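Local coordinates for protein diaminopropionate ammonia-lyase (Escherichia coli, PDB 4D9M) that uses pyridoxal 5'-phosphate to catalyse the alpha,beta-elimination of both L- and D-2,3-diaminopropionate, forming pyruvate and ammonia, at residues Ala116-Gly121 / Val186-Ala191. Numbering follows the deposited sequence.
With 0JO (2-{[(E)-{3-hydroxy-2-methyl-5-[(phosphonooxy)methyl]pyridin-4-yl}methylidene]amino}prop-2-enoic acid), chain D.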
ATOM      1  N   ALA B 116     -35.720  -9.886   5.624  1.00 42.43           N
ATOM      2  CA  ALA B 116     -35.307  -8.878   6.598  1.00 41.80           C
ATOM      3  C   ALA B 116     -34.149  -9.334   7.480  1.00 41.07           C
ATOM      4  O   ALA B 116     -34.154 -10.454   8.006  1.00 40.59           O
ATOM      5  CB  ALA B 116     -36.490  -8.463   7.461  1.00 42.34           C
ATOM      6  N   THR B 117     -33.169  -8.448   7.652  1.00 40.37           N
ATOM      7  CA  THR B 117     -32.030  -8.723   8.520  1.00 40.25           C
ATOM      8  C   THR B 117     -31.387  -7.458   9.080  1.00 40.71           C
ATOM      9  O   THR B 117     -31.470  -6.390   8.478  1.00 40.82           O
ATOM     10  CB  THR B 117     -30.937  -9.558   7.802  1.00 39.14           C
ATOM     11  OG1 THR B 117     -29.843  -9.778   8.701  1.00 38.60           O
ATOM     12  CG2 THR B 117     -30.419  -8.854   6.553  1.00 38.48           C
ATOM     13  N   THR B 118     -30.741  -7.600  10.235  1.00 41.19           N
ATOM     14  CA  THR B 118     -29.784  -6.609  10.710  1.00 41.78           C
ATOM     15  C   THR B 118     -28.394  -6.967  10.174  1.00 41.23           C
ATOM     16  O   THR B 118     -28.089  -8.140   9.955  1.00 40.14           O
ATOM     17  CB  THR B 118     -29.760  -6.537  12.249  1.00 42.58           C
ATOM     18  OG1 THR B 118     -31.035  -6.099  12.720  1.00 43.73           O
ATOM     19  CG2 THR B 118     -28.697  -5.564  12.747  1.00 42.98           C
ATOM     20  N   THR B 119     -27.573  -5.941   9.956  1.00 41.81           N
ATOM     21  CA  THR B 119     -26.217  -6.085   9.452  1.00 41.48           C
ATOM     22  C   THR B 119     -25.426  -4.843   9.819  1.00 42.41           C
ATOM     23  O   THR B 119     -26.008  -3.765   9.994  1.00 42.76           O
ATOM     24  CB  THR B 119     -26.207  -6.235   7.913  1.00 41.07           C
ATOM     25  OG1 THR B 119     -24.912  -6.653   7.465  1.00 40.90           O
ATOM     26  CG2 THR B 119     -26.572  -4.917   7.220  1.00 41.95           C
ATOM     27  N   ASP B 120     -24.107  -4.980   9.948  1.00 42.73           N
ATOM     28  CA  ASP B 120     -23.260  -3.787  10.003  1.00 43.48           C
ATOM     29  C   ASP B 120     -22.525  -3.551   8.686  1.00 42.10           C
ATOM     30  O   ASP B 120     -21.618  -2.723   8.602  1.00 42.57           O
ATOM     31  CB  ASP B 120     -22.323  -3.767  11.224  1.00 45.57           C
ATOM     32  CG  ASP B 120     -21.633  -5.084  11.459  1.00 46.78           C
ATOM     33  OD1 ASP B 120     -21.578  -5.507  12.638  1.00 48.20           O
ATOM     34  OD2 ASP B 120     -21.152  -5.696  10.478  1.00 46.73           O
ATOM     35  N   GLY B 121     -22.950  -4.261   7.647  1.00 40.65           N
ATOM     36  CA  GLY B 121     -22.459  -3.979   6.312  1.00 40.07           C
ATOM     37  C   GLY B 121     -22.700  -5.053   5.277  1.00 39.17           C
ATOM     38  O   GLY B 121     -23.542  -4.904   4.387  1.00 39.98           O
ATOM     39  N   VAL B 186     -37.178 -13.367   8.213  1.00 46.79           N
ATOM     40  CA  VAL B 186     -35.906 -12.979   8.836  1.00 45.39           C
ATOM     41  C   VAL B 186     -34.768 -13.863   8.334  1.00 44.31           C
ATOM     42  O   VAL B 186     -34.848 -15.082   8.427  1.00 44.26           O
ATOM     43  CB  VAL B 186     -35.970 -13.045  10.378  1.00 45.53           C
ATOM     44  CG1 VAL B 186     -34.586 -12.885  10.995  1.00 44.40           C
ATOM     45  CG2 VAL B 186     -36.910 -11.982  10.917  1.00 46.10           C
ATOM     46  N   VAL B 187     -33.725 -13.234   7.793  1.00 43.49           N
ATOM     47  CA  VAL B 187     -32.544 -13.942   7.300  1.00 42.61           C
ATOM     48  C   VAL B 187     -31.295 -13.437   8.026  1.00 42.30           C
ATOM     49  O   VAL B 187     -30.520 -12.650   7.482  1.00 41.91           O
ATOM     50  CB  VAL B 187     -32.382 -13.795   5.770  1.00 42.14           C
ATOM     51  CG1 VAL B 187     -31.298 -14.734   5.255  1.00 41.68           C
ATOM     52  CG2 VAL B 187     -33.700 -14.077   5.058  1.00 42.55           C
ATOM     53  N   GLN B 188     -31.102 -13.900   9.258  1.00 42.42           N
ATOM     54  CA  GLN B 188     -30.019 -13.397  10.097  1.00 42.19           C
ATOM     55  C   GLN B 188     -28.863 -14.389  10.228  1.00 41.92           C
ATOM     56  O   GLN B 188     -29.080 -15.581  10.434  1.00 41.93           O
ATOM     57  CB  GLN B 188     -30.553 -13.002  11.477  1.00 42.49           C
ATOM     58  CG  GLN B 188     -29.590 -12.159  12.301  1.00 42.70           C
ATOM     59  CD  GLN B 188     -29.325 -10.794  11.693  1.00 42.77           C
ATOM     60  OE1 GLN B 188     -30.240  -9.982  11.529  1.00 43.53           O
ATOM     61  NE2 GLN B 188     -28.066 -10.530  11.365  1.00 42.01           N
ATOM     62  N   ASP B 189     -27.640 -13.874  10.123  1.00 42.03           N
ATOM     63  CA  ASP B 189     -26.426 -14.691  10.214  1.00 42.65           C
ATOM     64  C   ASP B 189     -25.989 -15.002  11.648  1.00 44.05           C
ATOM     65  O   ASP B 189     -24.802 -15.241  11.910  1.00 44.68           O
ATOM     66  CB  ASP B 189     -25.276 -14.043   9.431  1.00 41.79           C
ATOM     67  CG  ASP B 189     -24.950 -12.630   9.902  1.00 41.41           C
ATOM     68  OD1 ASP B 189     -25.595 -12.125  10.846  1.00 42.06           O
ATOM     69  OD2 ASP B 189     -24.032 -12.021   9.312  1.00 40.52           O
ATOM     70  N   THR B 190     -26.945 -14.987  12.570  1.00 45.04           N
ATOM     71  CA  THR B 190     -26.700 -15.388  13.951  1.00 46.53           C
ATOM     72  C   THR B 190     -27.861 -16.259  14.421  1.00 48.05           C
ATOM     73  O   THR B 190     -28.934 -16.254  13.808  1.00 48.11           O
ATOM     74  CB  THR B 190     -26.463 -14.171  14.888  1.00 47.24           C
ATOM     75  OG1 THR B 190     -25.770 -14.596  16.069  1.00 47.91           O
ATOM     76  CG2 THR B 190     -27.780 -13.474  15.283  1.00 47.20           C
ATOM     77  N   ALA B 191     -27.638 -17.010  15.495  1.00 49.10           N
ATOM     78  CA  ALA B 191     -28.655 -17.903  16.031  1.00 50.33           C
ATOM     79  C   ALA B 191     -29.032 -17.543  17.467  1.00 52.05           C
ATOM     80  O   ALA B 191     -28.275 -16.875  18.172  1.00 52.51           O
ATOM     81  CB  ALA B 191     -28.182 -19.346  15.949  1.00 50.56           C
TER
HETATM   82  O   0JO D 401     -22.002  -8.546   7.642  1.00 35.24           O
HETATM   83  C   0JO D 401     -22.289  -8.382   8.850  1.00 37.83           C
HETATM   84  OXT 0JO D 401     -23.367  -7.838   9.212  1.00 36.90           O
HETATM   85  CA  0JO D 401     -21.324  -8.840   9.854  1.00 38.78           C
HETATM   86  CB  0JO D 401     -21.631  -8.961  11.142  1.00 38.55           C
HETATM   87  N   0JO D 401     -20.088  -9.118   9.405  1.00 40.57           N
HETATM   88  C4A 0JO D 401     -19.346 -10.063   9.813  1.00 39.82           C
HETATM   89  C4  0JO D 401     -17.999 -10.251   9.208  1.00 39.94           C
HETATM   90  C3  0JO D 401     -17.630  -9.522   8.081  1.00 39.25           C
HETATM   91  O3  0JO D 401     -18.485  -8.621   7.516  1.00 38.62           O
HETATM   92  C2  0JO D 401     -16.369  -9.716   7.530  1.00 38.52           C
HETATM   93  C2A 0JO D 401     -15.953  -8.940   6.320  1.00 36.26           C
HETATM   94  N1  0JO D 401     -15.495 -10.599   8.061  1.00 37.88           N
HETATM   95  C6  0JO D 401     -15.830 -11.318   9.139  1.00 39.15           C
HETATM   96  C5  0JO D 401     -17.078 -11.159   9.735  1.00 39.32           C
HETATM   97  C5A 0JO D 401     -17.383 -11.995  10.951  1.00 38.95           C
HETATM   98  OP4 0JO D 401     -18.198 -13.090  10.569  1.00 38.54           O
HETATM   99  P   0JO D 401     -19.186 -13.744  11.648  1.00 38.09           P
HETATM  100  OP3 0JO D 401     -18.288 -14.108  12.800  1.00 37.49           O
HETATM  101  OP1 0JO D 401     -19.770 -14.905  10.887  1.00 36.43           O
HETATM  102  OP2 0JO D 401     -20.161 -12.640  11.998  1.00 39.46           O
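The Gln188 amide meets Thr117 at one face and the Thr118 backbone at its edge. Thr117 OG1 stands over that face, 3.2 Å from Gln188 CD, without hydrogen-bonding to it. At the edge, Thr118 N donates to Gln188 OE1 at 2.8 Å, in the carbonyl plane and on a lone pair, while Gln188 NE2 returns a bond to Thr118 O, also 2.8 Å. Gln188 NE2 has a second acceptor near its amide plane, Asp189 OD1 (3.0 Å), which it meets from above the carboxylate plane. Thr118 O accepts twice, from Gln188 NE2 and from Thr117 OG1 (2.7 Å), on opposite faces of its plane. A bend at chi2 (65°) turns the amide toward the strand. A leucine in place of Gln188 would probably leave Thr118 N without its acceptor, Asp189 OD1 without the amide, and Thr118 O with only Thr117 OG1 of these two donors. Earlier, Val187 N donates to Ala116 O with an N-H...O angle of 163°, continuing the parallel pairing of strands 114-118 and 185-186. Asp189 OD2 forms a salt bridge with Lys77, the cofactor-binding lysine. Beyond Thr118, Thr119 OG1 (2.6 Å) and Asp120 N (3.0 Å) grip OXT of the aminoacrylate ligand, and Gly121 N, at the N-cap position of helix 122-133, donates to Thr119 OG1, an ST turn. This turn holds the ligand carboxylate as in the carboxylate-binding loop of fold-type II pyridoxal phosphate enzymes.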